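Local coordinates for protein transcriptional regulator, MarR family (Silicibacter pomeroyi DSS-3, PDB 3CDH) that probably binds DNA through a winged helix-turn-helix as a dimeric transcriptional regulator of the MarR family, at the interface of chains A and B. Numbering follows the deposited sequence. Chains: chain A/B, Transcriptional regulator, MarR family.

Contact 1 and contact 2 lie about 16 Å apart, measured between the centres of their C-alpha atoms, and belong to one two-fold symmetric interface. Chain B's long helix 105-130 serves both: B:Ala118 receives the N-terminal aromatics of chain A in contact 1, while B:Leu125, B:Ala128 and B:Leu129 meet the C-terminal helix 137-147 of chain A in contact 2. Both ends of one subunit thus pack on the other, with each contact repeated by symmetry. Such interlocking of N- and C-terminal helices is typical of MarR dimers, in which it joins two DNA-binding lobes, and the pairing seen here is probably the biological one.

Contact 1: the interface of chains A and B. Residues chain A 12, 16, 18; chain B 29, 32, 46, 118.
A:Tyr16 reaches into chain B with the tip of its phenol: the hydroxyl OH lies 3.6 Å from the methyl CB of B:Ala118, and B:Phe32 approaches the same oxygen with its ring carbon CD2. CG of A:Tyr16 is anti to the backbone N (chi1 174°), which points the ring at helix 105-130 of the partner. Its ring edge CE2 meets CZ2 of B:Trp46 at 3.9 Å, in the plane of the indole, an edge contact and not a stack. A:Phe12 crosses B:Trp46 at about a right angle, with CE2 at 4.0 Å from CH2 of the indole. Within chain A, CZ of A:Phe12 leans over the rim of one face of the A:Tyr16 ring, and the backbone N of A:Leu18 sits over the centre of the other. Within chain B, CE2 of B:Phe32 lies over the rim of an indole face, which may help to orient the indole.

The polar link is indirect: one water lies 2.7 Å from the backbone O of A:Leu18 and 2.7 Å from the hydroxyl OG of B:Ser29. Beside it, CD1 of A:Leu18 packs 3.8 Å from CA of B:Ser29. Together these contacts fasten the N-terminal segment of one subunit to helices 17-38, 43-54 and 105-130 of the other, probably supporting the dimer.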
loop_
_atom_site.group_PDB
_atom_site.type_symbol
_atom_site.label_atom_id
_atom_site.label_comp_id
_atom_site.label_asym_id
_atom_site.label_seq_id
_atom_site.Cartn_x
_atom_site.Cartn_y
_atom_site.Cartn_z
ATOM N N PHE A 12 -17.544 6.392 -6.000
ATOM C CA PHE A 12 -17.360 5.163 -5.238
ATOM C C PHE A 12 -15.958 5.086 -4.644
ATOM O O PHE A 12 -15.792 4.999 -3.428
ATOM C CB PHE A 12 -17.624 3.941 -6.120
ATOM C CG PHE A 12 -17.021 2.670 -5.593
ATOM C CD1 PHE A 12 -17.377 2.184 -4.346
ATOM C CD2 PHE A 12 -16.099 1.961 -6.344
ATOM C CE1 PHE A 12 -16.824 1.016 -3.857
ATOM C CE2 PHE A 12 -15.542 0.792 -5.862
ATOM C CZ PHE A 12 -15.905 0.319 -4.617
ATOM N N TYR A 16 -14.317 4.584 -0.688
ATOM C CA TYR A 16 -14.136 3.143 -0.553
ATOM C C TYR A 16 -12.913 2.818 0.294
ATOM O O TYR A 16 -11.789 3.175 -0.057
ATOM C CB TYR A 16 -14.010 2.489 -1.930
ATOM C CG TYR A 16 -13.673 1.016 -1.880
ATOM C CD1 TYR A 16 -14.376 0.150 -1.053
ATOM C CD2 TYR A 16 -12.650 0.491 -2.660
ATOM C CE1 TYR A 16 -14.071 -1.197 -1.003
ATOM C CE2 TYR A 16 -12.338 -0.855 -2.617
ATOM C CZ TYR A 16 -13.051 -1.694 -1.787
ATOM O OH TYR A 16 -12.744 -3.034 -1.742
ATOM N N LEU A 18 -10.822 0.540 1.002
ATOM C CA LEU A 18 -9.565 -0.010 0.528
ATOM C C LEU A 18 -8.786 1.020 -0.249
ATOM O O LEU A 18 -7.550 0.973 -0.284
ATOM C CB LEU A 18 -9.777 -1.251 -0.321
ATOM C CG LEU A 18 -10.402 -2.440 0.399
ATOM C CD1 LEU A 18 -10.247 -3.664 -0.501
ATOM C CD2 LEU A 18 -9.737 -2.655 1.750
ATOM N N SER B 29 -7.126 -5.498 2.305
ATOM C CA SER B 29 -7.367 -5.804 0.892
ATOM C C SER B 29 -7.300 -7.295 0.573
ATOM O O SER B 29 -7.867 -7.762 -0.421
ATOM C CB SER B 29 -6.328 -5.101 0.025
ATOM O OG SER B 29 -6.724 -3.784 -0.276
ATOM N N PHE B 32 -10.545 -9.380 -0.426
ATOM C CA PHE B 32 -11.110 -8.981 -1.687
ATOM C C PHE B 32 -10.200 -9.293 -2.866
ATOM O O PHE B 32 -10.681 -9.684 -3.943
ATOM C CB PHE B 32 -11.489 -7.508 -1.701
ATOM C CG PHE B 32 -12.401 -7.166 -2.822
ATOM C CD1 PHE B 32 -13.668 -7.754 -2.894
ATOM C CD2 PHE B 32 -11.980 -6.334 -3.846
ATOM C CE1 PHE B 32 -14.511 -7.493 -3.952
ATOM C CE2 PHE B 32 -12.837 -6.047 -4.924
ATOM C CZ PHE B 32 -14.099 -6.631 -4.974
ATOM N N TRP B 46 -9.032 -4.521 -11.744
ATOM C CA TRP B 46 -10.193 -4.202 -10.931
ATOM C C TRP B 46 -10.246 -2.713 -10.585
ATOM O O TRP B 46 -11.330 -2.102 -10.572
ATOM C CB TRP B 46 -10.243 -5.109 -9.705
ATOM C CG TRP B 46 -10.552 -4.432 -8.448
ATOM C CD1 TRP B 46 -9.670 -4.149 -7.452
ATOM C CD2 TRP B 46 -11.823 -3.945 -8.009
ATOM N NE1 TRP B 46 -10.306 -3.527 -6.412
ATOM C CE2 TRP B 46 -11.630 -3.385 -6.720
ATOM C CE3 TRP B 46 -13.102 -3.931 -8.565
ATOM C CZ2 TRP B 46 -12.663 -2.801 -5.985
ATOM C CZ3 TRP B 46 -14.143 -3.344 -7.832
ATOM C CH2 TRP B 46 -13.912 -2.781 -6.560
ATOM N N ALA B 118 -17.312 -5.615 -3.651
ATOM C CA ALA B 118 -16.412 -4.762 -2.881
ATOM C C ALA B 118 -17.183 -4.110 -1.740
ATOM O O ALA B 118 -16.726 -4.156 -0.596
ATOM C CB ALA B 118 -15.705 -3.722 -3.761
HETATM O O HOH W 1 -6.312 -1.252 0.672
#

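Contact 2: the interface of chains A and B. Residues chain A 140, 143-144, 147-148; chain B 125, 128-129, 132, 134.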
loop_
_atom_site.group_PDB
_atom_site.type_symbol
_atom_site.label_atom_id
_atom_site.label_comp_id
_atom_site.label_asym_id
_atom_site.label_seq_id
_atom_site.Cartn_x
_atom_site.Cartn_y
_atom_site.Cartn_z
ATOM N N VAL A 140 -5.737 3.745 15.843
ATOM C CA VAL A 140 -6.751 3.274 14.917
ATOM C C VAL A 140 -6.242 2.105 14.080
ATOM O O VAL A 140 -6.879 1.025 14.056
ATOM C CB VAL A 140 -7.209 4.395 13.976
ATOM C CG1 VAL A 140 -8.155 3.853 12.916
ATOM C CG2 VAL A 140 -7.850 5.522 14.776
ATOM N N THR A 143 -5.637 -1.107 15.966
ATOM C CA THR A 143 -6.898 -1.755 16.247
ATOM C C THR A 143 -7.388 -2.500 15.005
ATOM O O THR A 143 -7.776 -3.677 15.091
ATOM C CB THR A 143 -7.950 -0.724 16.663
ATOM O OG1 THR A 143 -7.554 -0.075 17.885
ATOM C CG2 THR A 143 -9.323 -1.363 16.828
ATOM N N LEU A 144 -7.368 -1.824 13.853
ATOM C CA LEU A 144 -7.810 -2.441 12.613
ATOM C C LEU A 144 -7.031 -3.734 12.403
ATOM O O LEU A 144 -7.622 -4.805 12.146
ATOM C CB LEU A 144 -7.612 -1.482 11.439
ATOM C CG LEU A 144 -7.632 -2.056 10.027
ATOM C CD1 LEU A 144 -8.975 -2.648 9.723
ATOM C CD2 LEU A 144 -7.277 -0.996 9.011
ATOM N N VAL A 147 -8.165 -6.533 14.696
ATOM C CA VAL A 147 -9.422 -7.105 14.251
ATOM C C VAL A 147 -9.133 -8.026 13.078
ATOM O O VAL A 147 -9.564 -9.178 13.059
ATOM C CB VAL A 147 -10.429 -6.024 13.852
ATOM C CG1 VAL A 147 -11.595 -6.624 13.143
ATOM C CG2 VAL A 147 -10.895 -5.281 15.078
ATOM N N LEU A 148 -8.349 -7.548 12.121
ATOM C CA LEU A 148 -8.037 -8.374 10.969
ATOM C C LEU A 148 -7.297 -9.674 11.286
ATOM O O LEU A 148 -7.046 -10.449 10.387
ATOM C CB LEU A 148 -7.268 -7.581 9.917
ATOM C CG LEU A 148 -8.102 -6.556 9.154
ATOM C CD1 LEU A 148 -7.232 -5.640 8.317
ATOM C CD2 LEU A 148 -9.097 -7.257 8.281
ATOM N N LEU B 125 -16.475 -5.609 6.993
ATOM C CA LEU B 125 -15.372 -5.121 7.798
ATOM C C LEU B 125 -15.745 -3.923 8.708
ATOM O O LEU B 125 -15.390 -3.885 9.891
ATOM C CB LEU B 125 -14.187 -4.812 6.890
ATOM C CG LEU B 125 -12.933 -4.197 7.484
ATOM C CD1 LEU B 125 -12.399 -5.016 8.642
ATOM C CD2 LEU B 125 -11.907 -4.102 6.399
ATOM N N ALA B 128 -17.449 -5.090 11.770
ATOM C CA ALA B 128 -16.501 -5.650 12.713
ATOM C C ALA B 128 -15.762 -4.555 13.478
ATOM O O ALA B 128 -15.384 -4.750 14.632
ATOM C CB ALA B 128 -15.519 -6.570 11.994
ATOM N N LEU B 129 -15.593 -3.397 12.848
ATOM C CA LEU B 129 -14.880 -2.280 13.455
ATOM C C LEU B 129 -15.739 -1.379 14.336
ATOM O O LEU B 129 -15.222 -0.684 15.209
ATOM C CB LEU B 129 -14.261 -1.422 12.361
ATOM C CG LEU B 129 -13.097 -1.985 11.574
ATOM C CD1 LEU B 129 -12.572 -0.856 10.763
ATOM C CD2 LEU B 129 -12.017 -2.542 12.497
ATOM N N THR B 132 -15.275 -0.665 17.997
ATOM C CA THR B 132 -13.891 -0.354 18.380
ATOM C C THR B 132 -13.387 1.079 18.202
ATOM O O THR B 132 -14.117 1.974 17.773
ATOM C CB THR B 132 -12.927 -1.247 17.578
ATOM O OG1 THR B 132 -12.693 -0.651 16.291
ATOM C CG2 THR B 132 -13.496 -2.660 17.405
ATOM N N ALA B 134 -11.303 1.800 15.906
ATOM C CA ALA B 134 -11.238 1.986 14.470
ATOM C C ALA B 134 -12.592 2.318 13.820
ATOM O O ALA B 134 -12.685 2.433 12.609
ATOM C CB ALA B 134 -10.609 0.751 13.828
#
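B:Thr132 opposes A:Thr143 across the interface, and its hydroxyl OG1 is gripped by two bonds within chain B. OG1 donates to the backbone O of B:Leu129 at 2.8 Å, arriving in the carbonyl plane on a lone pair, and accepts a bond from the backbone N of B:Ala134 at 2.8 Å, bent to 132° at H. The hydroxyl stands between its own backbone N and carbonyl carbon (chi1 83°), a crowded position that lets it bridge the end of helix 105-130 and the 3-10 helix 133-136. These bonds tie residues 132 to 134 to the helix end and probably help to keep B:Ala134 facing the partner.

Across the contact the groups meet by van der Waals packing. The methyl CG2 of A:Thr143 lies 3.7 Å from CB of B:Thr132, the two side chains sliding past each other in opposite directions, and it also touches the methyl of B:Ala134. That alanine is flanked further by A:Val140, whose CG1 comes 3.9 Å from its CA.

Farther along helix 137-147, A:Val147 sets its two methyls against neighbouring residues of helix 105-130. CG1, anti to the backbone N (chi1 168°), points to CB of B:Ala128 at 4.1 Å, while CG2 meets CD2 of B:Leu129 at 3.9 Å. The B:Leu129 side chain runs obliquely to those of both A:Val147 and A:Leu144, offering CD2 to each and also CD1 to the A:Leu144 methyl CD1. This apolar seam probably helps to hold the C-terminal helix against the partner. At its far limit A:Leu148 and B:Leu125 cross at about a right angle, methyl tip to methyl tip, with CD2 of the former 4.0 Å from CD1 of the latter.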